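PDB 6YQ4: tannase from Fusobacterium nucleatum subsp. nucleatum ATCC 25586, which acts on gallotannins as a tannase, probably hydrolysing their galloyl ester bonds and so detoxifying these plant polyphenols. Local coordinates for residues A[28-33]-A[56-61]; A[287-292]-A[300-305]; A[376-379]-A[383-386]; A[435-440]-A[486-491]. All blocks are in the same frame, centred on the assembly; numbering follows the deposited sequence.

In the fold
The four contacts follow one another along the chain, each closing before the next opens, and none touches another. Interactions 1 and 4 both reach the nine-stranded mixed sheet, with centres 25 Å apart: interaction 1 lies at its antiparallel end, on strand 26-36, whereas interaction 4 packs helix 482-493 against strand 435-439 near the other edge. Interactions 2 and 3, with centres 30 Å apart, belong to the long, largely helical insertion between strands 202-206 and 435-439, the place where many α/β-hydrolases carry a cap. The centre of interaction 1 is about 50 Å from the centres of both, across the centre of the chain. Two contacts thus belong to the sheet and two to the insertion.

Interaction 1 (A[28-33]-A[56-61])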
loop_
_atom_site.group_PDB
_atom_site.type_symbol
_atom_site.label_atom_id
_atom_site.label_comp_id
_atom_site.label_asym_id
_atom_site.label_seq_id
_atom_site.Cartn_x
_atom_site.Cartn_y
_atom_site.Cartn_z
ATOM N N LYS A 28 22.243 -20.005 1.097
ATOM C CA LYS A 28 22.306 -20.486 -0.277
ATOM C C LYS A 28 20.891 -20.713 -0.801
ATOM O O LYS A 28 20.019 -21.221 -0.082
ATOM C CB LYS A 28 23.123 -21.779 -0.368
ATOM C CG LYS A 28 24.601 -21.601 -0.019
ATOM C CD LYS A 28 25.399 -22.891 -0.143
ATOM C CE LYS A 28 25.182 -23.563 -1.493
ATOM N NZ LYS A 28 26.391 -24.355 -1.918
ATOM N N TYR A 29 20.664 -20.325 -2.053
ATOM C CA TYR A 29 19.341 -20.435 -2.653
ATOM C C TYR A 29 19.494 -20.645 -4.155
ATOM O O TYR A 29 20.568 -20.449 -4.731
ATOM C CB TYR A 29 18.477 -19.196 -2.352
ATOM C CG TYR A 29 19.084 -17.898 -2.845
ATOM C CD1 TYR A 29 18.749 -17.375 -4.092
ATOM C CD2 TYR A 29 20.014 -17.210 -2.073
ATOM C CE1 TYR A 29 19.305 -16.199 -4.542
ATOM C CE2 TYR A 29 20.582 -16.035 -2.519
ATOM C CZ TYR A 29 20.225 -15.533 -3.757
ATOM O OH TYR A 29 20.796 -14.362 -4.209
ATOM N N ARG A 30 18.400 -21.059 -4.782
ATOM C CA ARG A 30 18.331 -21.231 -6.228
ATOM C C ARG A 30 17.455 -20.132 -6.812
ATOM O O ARG A 30 16.288 -19.995 -6.431
ATOM C CB ARG A 30 17.767 -22.599 -6.589
ATOM C CG ARG A 30 18.740 -23.705 -6.407
ATOM C CD ARG A 30 18.164 -25.041 -6.870
ATOM N NE ARG A 30 18.976 -26.113 -6.316
ATOM C CZ ARG A 30 19.004 -27.351 -6.785
ATOM N NH1 ARG A 30 19.798 -28.244 -6.209
ATOM N NH2 ARG A 30 18.241 -27.683 -7.824
ATOM N N ALA A 31 18.008 -19.381 -7.755
ATOM C CA ALA A 31 17.346 -18.220 -8.329
ATOM C C ALA A 31 16.756 -18.579 -9.685
ATOM O O ALA A 31 17.471 -19.084 -10.557
ATOM C CB ALA A 31 18.328 -17.055 -8.478
ATOM N N TYR A 32 15.457 -18.314 -9.853
ATOM C CA TYR A 32 14.750 -18.444 -11.131
ATOM C C TYR A 32 14.347 -17.036 -11.576
ATOM O O TYR A 32 13.286 -16.530 -11.224
ATOM C CB TYR A 32 13.553 -19.353 -10.990
ATOM C CG TYR A 32 13.886 -20.693 -10.383
ATOM C CD1 TYR A 32 13.992 -21.835 -11.185
ATOM C CD2 TYR A 32 14.090 -20.830 -9.006
ATOM C CE1 TYR A 32 14.289 -23.082 -10.630
ATOM C CE2 TYR A 32 14.408 -22.078 -8.448
ATOM C CZ TYR A 32 14.495 -23.192 -9.265
ATOM O OH TYR A 32 14.798 -24.420 -8.710
ATOM N N GLU A 33 15.201 -16.397 -12.361
ATOM C CA GLU A 33 15.095 -14.962 -12.541
ATOM C C GLU A 33 14.327 -14.601 -13.806
ATOM O O GLU A 33 14.447 -15.268 -14.838
ATOM C CB GLU A 33 16.483 -14.327 -12.544
ATOM C CG GLU A 33 17.046 -14.174 -11.140
ATOM C CD GLU A 33 18.550 -14.384 -11.068
ATOM O OE1 GLU A 33 19.107 -15.121 -11.922
ATOM O OE2 GLU A 33 19.170 -13.821 -10.137
ATOM N N GLU A 56 18.057 -25.838 0.776
ATOM C CA GLU A 56 17.612 -26.975 1.581
ATOM C C GLU A 56 16.473 -27.740 0.919
ATOM O O GLU A 56 16.376 -28.961 1.073
ATOM C CB GLU A 56 17.160 -26.493 2.967
ATOM C CG GLU A 56 18.289 -26.139 3.924
ATOM C CD GLU A 56 18.902 -24.761 3.669
ATOM O OE1 GLU A 56 19.785 -24.370 4.461
ATOM O OE2 GLU A 56 18.505 -24.075 2.697
ATOM N N TYR A 57 15.600 -27.042 0.192
ATOM C CA TYR A 57 14.381 -27.619 -0.362
ATOM C C TYR A 57 14.630 -28.465 -1.605
ATOM O O TYR A 57 13.667 -28.995 -2.183
ATOM C CB TYR A 57 13.388 -26.498 -0.656
ATOM C CG TYR A 57 12.918 -25.789 0.604
ATOM C CD1 TYR A 57 13.174 -26.324 1.865
ATOM C CD2 TYR A 57 12.218 -24.596 0.534
ATOM C CE1 TYR A 57 12.756 -25.680 3.012
ATOM C CE2 TYR A 57 11.784 -23.952 1.675
ATOM C CZ TYR A 57 12.058 -24.495 2.910
ATOM O OH TYR A 57 11.627 -23.843 4.040
ATOM N N PHE A 58 15.895 -28.600 -2.018
ATOM C CA PHE A 58 16.313 -29.519 -3.067
ATOM C C PHE A 58 17.168 -30.658 -2.530
ATOM O O PHE A 58 17.631 -31.498 -3.305
ATOM C CB PHE A 58 17.063 -28.750 -4.161
ATOM C CG PHE A 58 16.254 -27.641 -4.755
ATOM C CD1 PHE A 58 15.430 -27.874 -5.846
ATOM C CD2 PHE A 58 16.285 -26.367 -4.198
ATOM C CE1 PHE A 58 14.662 -26.855 -6.379
ATOM C CE2 PHE A 58 15.521 -25.339 -4.730
ATOM C CZ PHE A 58 14.718 -25.585 -5.828
ATOM N N ASN A 59 17.382 -30.709 -1.218
ATOM C CA ASN A 59 18.156 -31.764 -0.581
ATOM C C ASN A 59 17.369 -32.430 0.542
ATOM O O ASN A 59 17.975 -33.049 1.423
ATOM C CB ASN A 59 19.479 -31.215 -0.036
ATOM C CG ASN A 59 20.247 -30.387 -1.057
ATOM O OD1 ASN A 59 19.719 -29.431 -1.626
ATOM N ND2 ASN A 59 21.511 -30.735 -1.272
ATOM N N ASN A 60 16.036 -32.293 0.547
ATOM C CA ASN A 60 15.168 -32.976 1.514
ATOM C C ASN A 60 15.445 -32.536 2.948
ATOM O O ASN A 60 15.382 -33.335 3.890
ATOM C CB ASN A 60 15.280 -34.491 1.382
ATOM C CG ASN A 60 14.329 -35.033 0.356
ATOM O OD1 ASN A 60 13.193 -35.379 0.676
ATOM N ND2 ASN A 60 14.775 -35.088 -0.897
ATOM N N LEU A 61 15.727 -31.252 3.111
ATOM C CA LEU A 61 16.072 -30.653 4.385
ATOM C C LEU A 61 14.986 -29.662 4.784
ATOM O O LEU A 61 14.178 -29.218 3.960
ATOM C CB LEU A 61 17.431 -29.949 4.297
ATOM C CG LEU A 61 18.686 -30.793 4.540
ATOM C CD1 LEU A 61 19.953 -30.017 4.170
ATOM C CD2 LEU A 61 18.731 -31.217 6.000
HETATM O O HOH W 1 18.892 -21.248 2.815
#
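A single water joins Lys28 to Glu56, donating one hydrogen bond to Glu56 OE2 over 2.9 Å. Its second bond reaches Lys28 O at 3.1 Å and thereby ties the beginning of 28-33 to the 3-10 turn of 56-58. The turn itself is closed at Glu56 O, which accepts from both Asn59 N and Leu61 N.

The Arg30 guanidinium lies on the Phe58 ring with the two planes only 1° apart, a stacked cation-pi pair in which Arg30 CZ sits 3.9 Å from the ring centroid. Phe58 CG lies beneath the middle of the guanidinium, while Arg30 CD lies over the same ring face, displaced toward the CE2 side, in a CH-pi contact 3.5 Å from the centroid. Arg30 gets there because CG is anti to the carbonyl carbon (chi1 -76°) and the chain then stays extended. A salt bridge from Arg30 NE to Glu55 probably helps fix the rotation of the guanidinium. Tyr32 and Phe58 reach toward each other, the Tyr32 OH, itself hydrogen-bonded to Pro12 O, coming within 3.1 Å of Phe58 CZ. The Tyr32 side chain is about 7 Å from that of Met153, a magnesium-binding residue.

Strand 26-36 runs between strands 16-21 and 48-54 in an antiparallel meander at one end of the sheet, and the turn bearing Phe58 directly follows strand 48-54, its ring also touching Ile53.

Interaction 2 (A[287-292]-A[300-305]); sequences NLLTLD and KTYLSI
Leu289 and Tyr302 form the close half of this contact, a fully apolar meeting in which both leucine methyls take part. Leu289 CD2 packs on Tyr302 CB at 3.8 Å, and the other methyl, Leu289 CD1, sits over one face of the ring as a CH-pi donor, 4.3 Å from the centroid and 20° off the normal. With CG anti to the backbone N (chi1 174°) the Tyr302 ring is carried toward Leu289, and chi2 turns a face to it. Leu457 of helix 450-461 touches both residues.

The other half is looser. Leu291 CD2 comes no nearer to Lys300 than 4.0 Å, at Lys300 N, and it passes Lys300 CB at 4.2 Å. Leu291 itself is buried against Trp221 and helix 259-279, but Lys300 is partly exposed, and its NZ turns to Asn296 and to a salt bridge with Asp341. On the same helix Thr301 faces solvent.

The loop 287-292 runs past the N-terminal end of helix 298-316, within the helical insertion of the α/β-hydrolase fold. Among the hydrogen bonds that tether the loop, Ser298 OG is bonded to Leu288 O and Thr290 N. None crosses between the two segments, so shape and dispersion forces set their fit.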
loop_
_atom_site.group_PDB
_atom_site.type_symbol
_atom_site.label_atom_id
_atom_site.label_comp_id
_atom_site.label_asym_id
_atom_site.label_seq_id
_atom_site.Cartn_x
_atom_site.Cartn_y
_atom_site.Cartn_z
ATOM N N ASN A 287 -19.674 -0.134 19.030
ATOM C CA ASN A 287 -20.049 1.272 19.067
ATOM C C ASN A 287 -19.759 1.913 17.713
ATOM O O ASN A 287 -18.652 1.774 17.173
ATOM C CB ASN A 287 -19.289 1.969 20.188
ATOM C CG ASN A 287 -19.527 1.306 21.552
ATOM O OD1 ASN A 287 -20.633 0.838 21.855
ATOM N ND2 ASN A 287 -18.481 1.245 22.367
ATOM N N LEU A 288 -20.780 2.562 17.147
ATOM C CA LEU A 288 -20.650 3.188 15.838
ATOM C C LEU A 288 -19.679 4.350 15.914
ATOM O O LEU A 288 -19.753 5.178 16.825
ATOM C CB LEU A 288 -21.997 3.694 15.327
ATOM C CG LEU A 288 -22.957 2.687 14.694
ATOM C CD1 LEU A 288 -24.378 3.093 15.001
ATOM C CD2 LEU A 288 -22.729 2.563 13.177
ATOM N N LEU A 289 -18.773 4.401 14.950
ATOM C CA LEU A 289 -17.810 5.476 14.842
ATOM C C LEU A 289 -18.403 6.493 13.873
ATOM O O LEU A 289 -18.633 6.183 12.702
ATOM C CB LEU A 289 -16.463 4.913 14.383
ATOM C CG LEU A 289 -15.880 3.903 15.394
ATOM C CD1 LEU A 289 -14.681 3.197 14.859
ATOM C CD2 LEU A 289 -15.510 4.566 16.714
ATOM N N THR A 290 -18.709 7.687 14.371
ATOM C CA THR A 290 -19.353 8.719 13.576
ATOM C C THR A 290 -18.671 10.070 13.797
ATOM O O THR A 290 -17.785 10.227 14.650
ATOM C CB THR A 290 -20.840 8.823 13.916
ATOM O OG1 THR A 290 -20.980 9.270 15.273
ATOM C CG2 THR A 290 -21.522 7.471 13.727
ATOM N N LEU A 291 -19.120 11.055 13.020
ATOM C CA LEU A 291 -18.689 12.434 13.148
ATOM C C LEU A 291 -19.902 13.340 13.002
ATOM O O LEU A 291 -20.752 13.100 12.136
ATOM C CB LEU A 291 -17.626 12.792 12.091
ATOM C CG LEU A 291 -16.268 12.106 12.255
ATOM C CD1 LEU A 291 -15.410 12.175 10.972
ATOM C CD2 LEU A 291 -15.524 12.676 13.462
ATOM N N ASP A 292 -19.981 14.347 13.886
ATOM C CA ASP A 292 -20.873 15.499 13.770
ATOM C C ASP A 292 -20.508 16.363 12.558
ATOM O O ASP A 292 -19.468 16.188 11.914
ATOM C CB ASP A 292 -20.780 16.421 14.996
ATOM C CG ASP A 292 -21.058 15.717 16.316
ATOM O OD1 ASP A 292 -21.788 14.698 16.337
ATOM O OD2 ASP A 292 -20.558 16.219 17.351
ATOM N N LYS A 300 -13.210 10.403 15.794
ATOM C CA LYS A 300 -12.041 11.170 16.222
ATOM C C LYS A 300 -11.493 10.664 17.556
ATOM O O LYS A 300 -10.271 10.634 17.759
ATOM C CB LYS A 300 -12.412 12.653 16.328
ATOM C CG LYS A 300 -11.376 13.521 17.058
ATOM C CD LYS A 300 -11.674 15.016 16.939
ATOM C CE LYS A 300 -11.722 15.454 15.477
ATOM N NZ LYS A 300 -12.046 16.915 15.323
ATOM N N THR A 301 -12.385 10.265 18.482
ATOM C CA THR A 301 -11.953 9.678 19.752
ATOM C C THR A 301 -11.277 8.329 19.529
ATOM O O THR A 301 -10.313 7.980 20.221
ATOM C CB THR A 301 -13.157 9.545 20.702
ATOM O OG1 THR A 301 -13.614 10.847 21.080
ATOM C CG2 THR A 301 -12.808 8.758 21.975
ATOM N N TYR A 302 -11.765 7.560 18.556
ATOM C CA TYR A 302 -11.091 6.326 18.172
ATOM C C TYR A 302 -9.671 6.600 17.674
ATOM O O TYR A 302 -8.718 5.921 18.079
ATOM C CB TYR A 302 -11.907 5.602 17.099
ATOM C CG TYR A 302 -11.227 4.382 16.539
ATOM C CD1 TYR A 302 -11.282 3.169 17.207
ATOM C CD2 TYR A 302 -10.518 4.443 15.359
ATOM C CE1 TYR A 302 -10.650 2.064 16.712
ATOM C CE2 TYR A 302 -9.877 3.333 14.857
ATOM C CZ TYR A 302 -9.955 2.152 15.537
ATOM O OH TYR A 302 -9.331 1.043 15.025
ATOM N N LEU A 303 -9.509 7.584 16.778
ATOM C CA LEU A 303 -8.177 7.874 16.264
ATOM C C LEU A 303 -7.233 8.294 17.376
ATOM O O LEU A 303 -6.066 7.879 17.406
ATOM C CB LEU A 303 -8.231 8.965 15.208
ATOM C CG LEU A 303 -8.784 8.647 13.843
ATOM C CD1 LEU A 303 -8.055 9.542 12.867
ATOM C CD2 LEU A 303 -8.536 7.194 13.530
ATOM N N SER A 304 -7.715 9.142 18.283
ATOM C CA SER A 304 -6.847 9.624 19.340
ATOM C C SER A 304 -6.350 8.470 20.198
ATOM O O SER A 304 -5.246 8.535 20.741
ATOM C CB SER A 304 -7.587 10.667 20.177
ATOM O OG SER A 304 -8.383 10.048 21.180
ATOM N N ILE A 305 -7.129 7.392 20.301
ATOM C CA ILE A 305 -6.700 6.255 21.111
ATOM C C ILE A 305 -5.570 5.501 20.424
ATOM O O ILE A 305 -4.636 5.027 21.082
ATOM C CB ILE A 305 -7.901 5.346 21.427
ATOM C CG1 ILE A 305 -8.914 6.114 22.273
ATOM C CG2 ILE A 305 -7.454 4.144 22.200
ATOM C CD1 ILE A 305 -10.228 5.381 22.492
#

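Interaction 3 (A[376-379]-A[383-386]); sequences SKHF and SFDI
The loop 376-379 comes up beside the first turns of helix 381-394, bringing the CA atoms of His378 and Phe384 to 5.9 Å. One face of the His378 imidazole lies over the helix backbone: Phe384 CA makes a CH-pi contact 4.2 Å from the ring centroid and 24° off its normal, with Ser383 O over the same face, also off-centre. Around the ring, His378 ND1 meets Ser383 CB at 3.9 Å. The two side chains of His378 and Phe384 cross at about a right angle, and His378 CD2 comes to the edge of the Phe384 ring, close to the ring plane, 4.2 Å from Phe384 CD1.

This is a loop folding back on the helix that follows it, within the helical region inserted between strands 202-206 and 435-439. A hydrogen bond between Ser383 N and Thr380 OG1 holds the connection locally.

Across the contact there is no hydrogen bond, and a third element supplies the polar grip. Asp357 uses OD1 for His378 ND1, which probably fixes the turn of the imidazole, and OD2 for Phe379 N, while its backbone O is bonded to Ser383 OG. Pro410, in a neighbouring loop, touches both His378 and Phe384.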
loop_
_atom_site.group_PDB
_atom_site.type_symbol
_atom_site.label_atom_id
_atom_site.label_comp_id
_atom_site.label_asym_id
_atom_site.label_seq_id
_atom_site.Cartn_x
_atom_site.Cartn_y
_atom_site.Cartn_z
ATOM N N SER A 376 -3.533 12.118 -17.404
ATOM C CA SER A 376 -4.115 12.197 -16.068
ATOM C C SER A 376 -5.602 12.476 -16.186
ATOM O O SER A 376 -6.095 12.879 -17.241
ATOM C CB SER A 376 -3.497 13.296 -15.204
ATOM O OG SER A 376 -3.583 14.555 -15.859
ATOM N N LYS A 377 -6.314 12.236 -15.081
ATOM C CA LYS A 377 -7.743 12.497 -14.993
ATOM C C LYS A 377 -8.076 12.833 -13.548
ATOM O O LYS A 377 -7.252 12.666 -12.641
ATOM C CB LYS A 377 -8.597 11.307 -15.455
ATOM C CG LYS A 377 -8.392 10.862 -16.897
ATOM C CD LYS A 377 -9.606 10.140 -17.434
ATOM C CE LYS A 377 -9.288 9.264 -18.640
ATOM N NZ LYS A 377 -10.486 8.521 -19.140
ATOM N N HIS A 378 -9.293 13.332 -13.349
ATOM C CA HIS A 378 -9.868 13.432 -12.021
ATOM C C HIS A 378 -10.459 12.098 -11.606
ATOM O O HIS A 378 -10.678 11.206 -12.429
ATOM C CB HIS A 378 -10.944 14.510 -11.971
ATOM C CG HIS A 378 -10.429 15.862 -12.326
ATOM N ND1 HIS A 378 -9.471 16.504 -11.573
ATOM C CD2 HIS A 378 -10.686 16.668 -13.385
ATOM C CE1 HIS A 378 -9.173 17.661 -12.143
ATOM N NE2 HIS A 378 -9.900 17.787 -13.241
ATOM N N PHE A 379 -10.709 11.975 -10.302
ATOM C CA PHE A 379 -11.388 10.800 -9.767
ATOM C C PHE A 379 -12.292 11.148 -8.587
ATOM O O PHE A 379 -12.786 10.233 -7.913
ATOM C CB PHE A 379 -10.382 9.720 -9.342
ATOM C CG PHE A 379 -9.172 10.248 -8.636
ATOM C CD1 PHE A 379 -9.070 10.167 -7.251
ATOM C CD2 PHE A 379 -8.125 10.824 -9.361
ATOM C CE1 PHE A 379 -7.933 10.650 -6.584
ATOM C CE2 PHE A 379 -6.988 11.309 -8.722
ATOM C CZ PHE A 379 -6.889 11.225 -7.326
ATOM N N SER A 383 -13.023 17.832 -7.232
ATOM C CA SER A 383 -12.077 18.490 -8.117
ATOM C C SER A 383 -12.627 18.599 -9.529
ATOM O O SER A 383 -12.401 19.610 -10.205
ATOM C CB SER A 383 -10.753 17.732 -8.102
ATOM O OG SER A 383 -10.295 17.595 -6.763
ATOM N N PHE A 384 -13.362 17.585 -9.988
ATOM C CA PHE A 384 -13.936 17.660 -11.327
ATOM C C PHE A 384 -14.924 18.817 -11.430
ATOM O O PHE A 384 -14.833 19.642 -12.350
ATOM C CB PHE A 384 -14.600 16.331 -11.697
ATOM C CG PHE A 384 -15.371 16.377 -12.996
ATOM C CD1 PHE A 384 -14.728 16.174 -14.210
ATOM C CD2 PHE A 384 -16.742 16.635 -13.005
ATOM C CE1 PHE A 384 -15.434 16.229 -15.419
ATOM C CE2 PHE A 384 -17.455 16.696 -14.212
ATOM C CZ PHE A 384 -16.791 16.492 -15.424
ATOM N N ASP A 385 -15.863 18.909 -10.475
ATOM C CA ASP A 385 -16.901 19.943 -10.540
ATOM C C ASP A 385 -16.309 21.343 -10.476
ATOM O O ASP A 385 -16.836 22.270 -11.101
ATOM C CB ASP A 385 -17.924 19.786 -9.404
ATOM C CG ASP A 385 -18.885 18.614 -9.603
ATOM O OD1 ASP A 385 -18.787 17.879 -10.604
ATOM O OD2 ASP A 385 -19.756 18.424 -8.731
ATOM N N ILE A 386 -15.254 21.544 -9.678
ATOM C CA ILE A 386 -14.612 22.860 -9.669
ATOM C C ILE A 386 -14.173 23.229 -11.075
ATOM O O ILE A 386 -14.466 24.325 -11.573
ATOM C CB ILE A 386 -13.419 22.894 -8.699
ATOM C CG1 ILE A 386 -13.872 22.994 -7.250
ATOM C CG2 ILE A 386 -12.548 24.088 -9.010
ATOM C CD1 ILE A 386 -12.693 23.032 -6.292
#

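Interaction 4 (A[435-440]-A[486-491]); sequences YWRIRH and FNWIDN
Arg437 and Trp488 meet chiefly through CH-pi contact. Arg437 CB stands almost exactly over the middle of the six-membered ring, 3.5 Å from its centroid and 4° off the normal. Farther along the arginine, CD passes over the indole at 3.9 Å from Trp488 CD2. The extended arginine chain and the indole, whose CG is anti to its own backbone N (chi1 178°), lie alongside, pointing opposite ways.

Apolar and backbone packing is concentrated on Trp488 CZ2. That atom touches Tyr435 CB at 3.8 Å and presses on the strand itself, 3.5 Å from Trp436 C, with Trp436 N lying at the indole edge.

No hydrogen bond crosses between the two segments; within the strand, Arg439 NH1 donates to Ile438 O at 2.9 Å, coming from above the carbonyl plane. The guanidinium groups of Arg437 and Arg439 lie face over face, offset; a salt bridge from Arg437 to Asp481, just before the helix, probably eases their like charges.

Helix segment 486-491 runs nearly antiparallel to strand 435-439 (169° between their axes), with the Trp488 ring set between helix and strand. Such a C-terminal helix packed on the central sheet is characteristic of the α/β-hydrolase fold.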
loop_
_atom_site.group_PDB
_atom_site.type_symbol
_atom_site.label_atom_id
_atom_site.label_comp_id
_atom_site.label_asym_id
_atom_site.label_seq_id
_atom_site.Cartn_x
_atom_site.Cartn_y
_atom_site.Cartn_z
ATOM N N TYR A 435 -5.896 -12.785 7.132
ATOM C CA TYR A 435 -4.914 -12.110 7.978
ATOM C C TYR A 435 -4.329 -10.865 7.315
ATOM O O TYR A 435 -3.970 -10.880 6.133
ATOM C CB TYR A 435 -3.792 -13.071 8.348
ATOM C CG TYR A 435 -4.263 -14.370 8.941
ATOM C CD1 TYR A 435 -4.684 -14.432 10.269
ATOM C CD2 TYR A 435 -4.294 -15.528 8.179
ATOM C CE1 TYR A 435 -5.124 -15.607 10.825
ATOM C CE2 TYR A 435 -4.713 -16.717 8.716
ATOM C CZ TYR A 435 -5.141 -16.746 10.053
ATOM O OH TYR A 435 -5.552 -17.915 10.625
ATOM N N TRP A 436 -4.219 -9.793 8.100
ATOM C CA TRP A 436 -3.894 -8.450 7.619
ATOM C C TRP A 436 -3.006 -7.773 8.644
ATOM O O TRP A 436 -3.374 -7.697 9.818
ATOM C CB TRP A 436 -5.159 -7.585 7.408
ATOM C CG TRP A 436 -6.115 -8.191 6.418
ATOM C CD1 TRP A 436 -6.880 -9.328 6.583
ATOM C CD2 TRP A 436 -6.384 -7.714 5.104
ATOM N NE1 TRP A 436 -7.599 -9.580 5.438
ATOM C CE2 TRP A 436 -7.306 -8.602 4.516
ATOM C CE3 TRP A 436 -5.918 -6.623 4.352
ATOM C CZ2 TRP A 436 -7.795 -8.414 3.223
ATOM C CZ3 TRP A 436 -6.421 -6.434 3.080
ATOM C CH2 TRP A 436 -7.337 -7.327 2.521
ATOM N N ARG A 437 -1.849 -7.285 8.201
ATOM C CA ARG A 437 -0.964 -6.478 9.033
ATOM C C ARG A 437 -0.800 -5.122 8.354
ATOM O O ARG A 437 -0.384 -5.046 7.191
ATOM C CB ARG A 437 0.391 -7.164 9.251
ATOM C CG ARG A 437 1.238 -6.495 10.325
ATOM C CD ARG A 437 2.627 -7.039 10.283
ATOM N NE ARG A 437 3.465 -6.620 11.406
ATOM C CZ ARG A 437 4.473 -5.756 11.312
ATOM N NH1 ARG A 437 4.761 -5.162 10.141
ATOM N NH2 ARG A 437 5.191 -5.469 12.391
ATOM N N ILE A 438 -1.135 -4.063 9.081
ATOM C CA ILE A 438 -1.238 -2.713 8.547
ATOM C C ILE A 438 -0.447 -1.804 9.476
ATOM O O ILE A 438 -0.574 -1.902 10.703
ATOM C CB ILE A 438 -2.711 -2.260 8.437
ATOM C CG1 ILE A 438 -3.470 -3.070 7.392
ATOM C CG2 ILE A 438 -2.830 -0.818 8.085
ATOM C CD1 ILE A 438 -4.983 -2.857 7.479
ATOM N N ARG A 439 0.413 -0.968 8.897
ATOM C CA ARG A 439 1.256 -0.052 9.650
ATOM C C ARG A 439 1.128 1.314 9.024
ATOM O O ARG A 439 1.234 1.444 7.800
ATOM C CB ARG A 439 2.738 -0.474 9.648
ATOM C CG ARG A 439 3.111 -1.667 10.556
ATOM C CD ARG A 439 2.729 -1.417 12.026
ATOM N NE ARG A 439 2.987 -2.565 12.909
ATOM C CZ ARG A 439 2.101 -3.532 13.173
ATOM N NH1 ARG A 439 0.888 -3.513 12.621
ATOM N NH2 ARG A 439 2.419 -4.516 14.006
ATOM N N HIS A 440 0.923 2.335 9.843
ATOM C CA HIS A 440 1.020 3.710 9.354
ATOM C C HIS A 440 1.660 4.544 10.445
ATOM O O HIS A 440 1.118 4.626 11.549
ATOM C CB HIS A 440 -0.349 4.277 8.973
ATOM C CG HIS A 440 -0.282 5.662 8.417
ATOM N ND1 HIS A 440 -0.245 5.921 7.063
ATOM C CD2 HIS A 440 -0.207 6.866 9.034
ATOM C CE1 HIS A 440 -0.173 7.225 6.870
ATOM N NE2 HIS A 440 -0.148 7.822 8.049
ATOM N N PHE A 486 8.106 -10.827 10.393
ATOM C CA PHE A 486 8.172 -12.261 10.154
ATOM C C PHE A 486 7.797 -13.066 11.398
ATOM O O PHE A 486 7.498 -14.266 11.294
ATOM C CB PHE A 486 9.564 -12.617 9.607
ATOM C CG PHE A 486 9.715 -12.310 8.113
ATOM C CD1 PHE A 486 9.347 -13.242 7.154
ATOM C CD2 PHE A 486 10.178 -11.074 7.682
ATOM C CE1 PHE A 486 9.460 -12.963 5.798
ATOM C CE2 PHE A 486 10.296 -10.787 6.328
ATOM C CZ PHE A 486 9.930 -11.726 5.382
ATOM N N ASN A 487 7.776 -12.431 12.567
ATOM C CA ASN A 487 7.121 -13.046 13.712
ATOM C C ASN A 487 5.620 -13.184 13.458
ATOM O O ASN A 487 5.040 -14.258 13.669
ATOM C CB ASN A 487 7.400 -12.220 14.969
ATOM C CG ASN A 487 8.829 -12.403 15.488
ATOM O OD1 ASN A 487 9.463 -13.439 15.268
ATOM N ND2 ASN A 487 9.334 -11.392 16.179
ATOM N N TRP A 488 4.991 -12.108 12.960
ATOM C CA TRP A 488 3.571 -12.131 12.620
ATOM C C TRP A 488 3.266 -13.176 11.554
ATOM O O TRP A 488 2.289 -13.925 11.672
ATOM C CB TRP A 488 3.135 -10.746 12.157
ATOM C CG TRP A 488 1.703 -10.663 11.748
ATOM C CD1 TRP A 488 0.625 -10.552 12.573
ATOM C CD2 TRP A 488 1.184 -10.691 10.417
ATOM N NE1 TRP A 488 -0.534 -10.502 11.841
ATOM C CE2 TRP A 488 -0.220 -10.591 10.513
ATOM C CE3 TRP A 488 1.768 -10.791 9.152
ATOM C CZ2 TRP A 488 -1.053 -10.595 9.394
ATOM C CZ3 TRP A 488 0.941 -10.773 8.038
ATOM C CH2 TRP A 488 -0.453 -10.678 8.170
ATOM N N ILE A 489 4.095 -13.249 10.503
ATOM C CA ILE A 489 3.841 -14.200 9.424
ATOM C C ILE A 489 3.963 -15.626 9.941
ATOM O O ILE A 489 3.115 -16.484 9.661
ATOM C CB ILE A 489 4.796 -13.967 8.237
ATOM C CG1 ILE A 489 4.630 -12.597 7.616
ATOM C CG2 ILE A 489 4.610 -15.049 7.171
ATOM C CD1 ILE A 489 5.573 -12.367 6.470
ATOM N N ASP A 490 5.042 -15.912 10.675
ATOM C CA ASP A 490 5.191 -17.227 11.304
ATOM C C ASP A 490 3.964 -17.588 12.140
ATOM O O ASP A 490 3.444 -18.708 12.053
ATOM C CB ASP A 490 6.454 -17.269 12.177
ATOM C CG ASP A 490 7.707 -17.637 11.392
ATOM O OD1 ASP A 490 7.730 -17.431 10.159
ATOM O OD2 ASP A 490 8.675 -18.136 12.007
ATOM N N ASN A 491 3.482 -16.641 12.953
ATOM C CA ASN A 491 2.334 -16.915 13.809
ATOM C C ASN A 491 1.074 -17.131 12.993
ATOM O O ASN A 491 0.312 -18.070 13.242
ATOM C CB ASN A 491 2.111 -15.776 14.791
ATOM C CG ASN A 491 0.946 -16.040 15.698
ATOM O OD1 ASN A 491 0.998 -16.953 16.520
ATOM N ND2 ASN A 491 -0.127 -15.266 15.550
#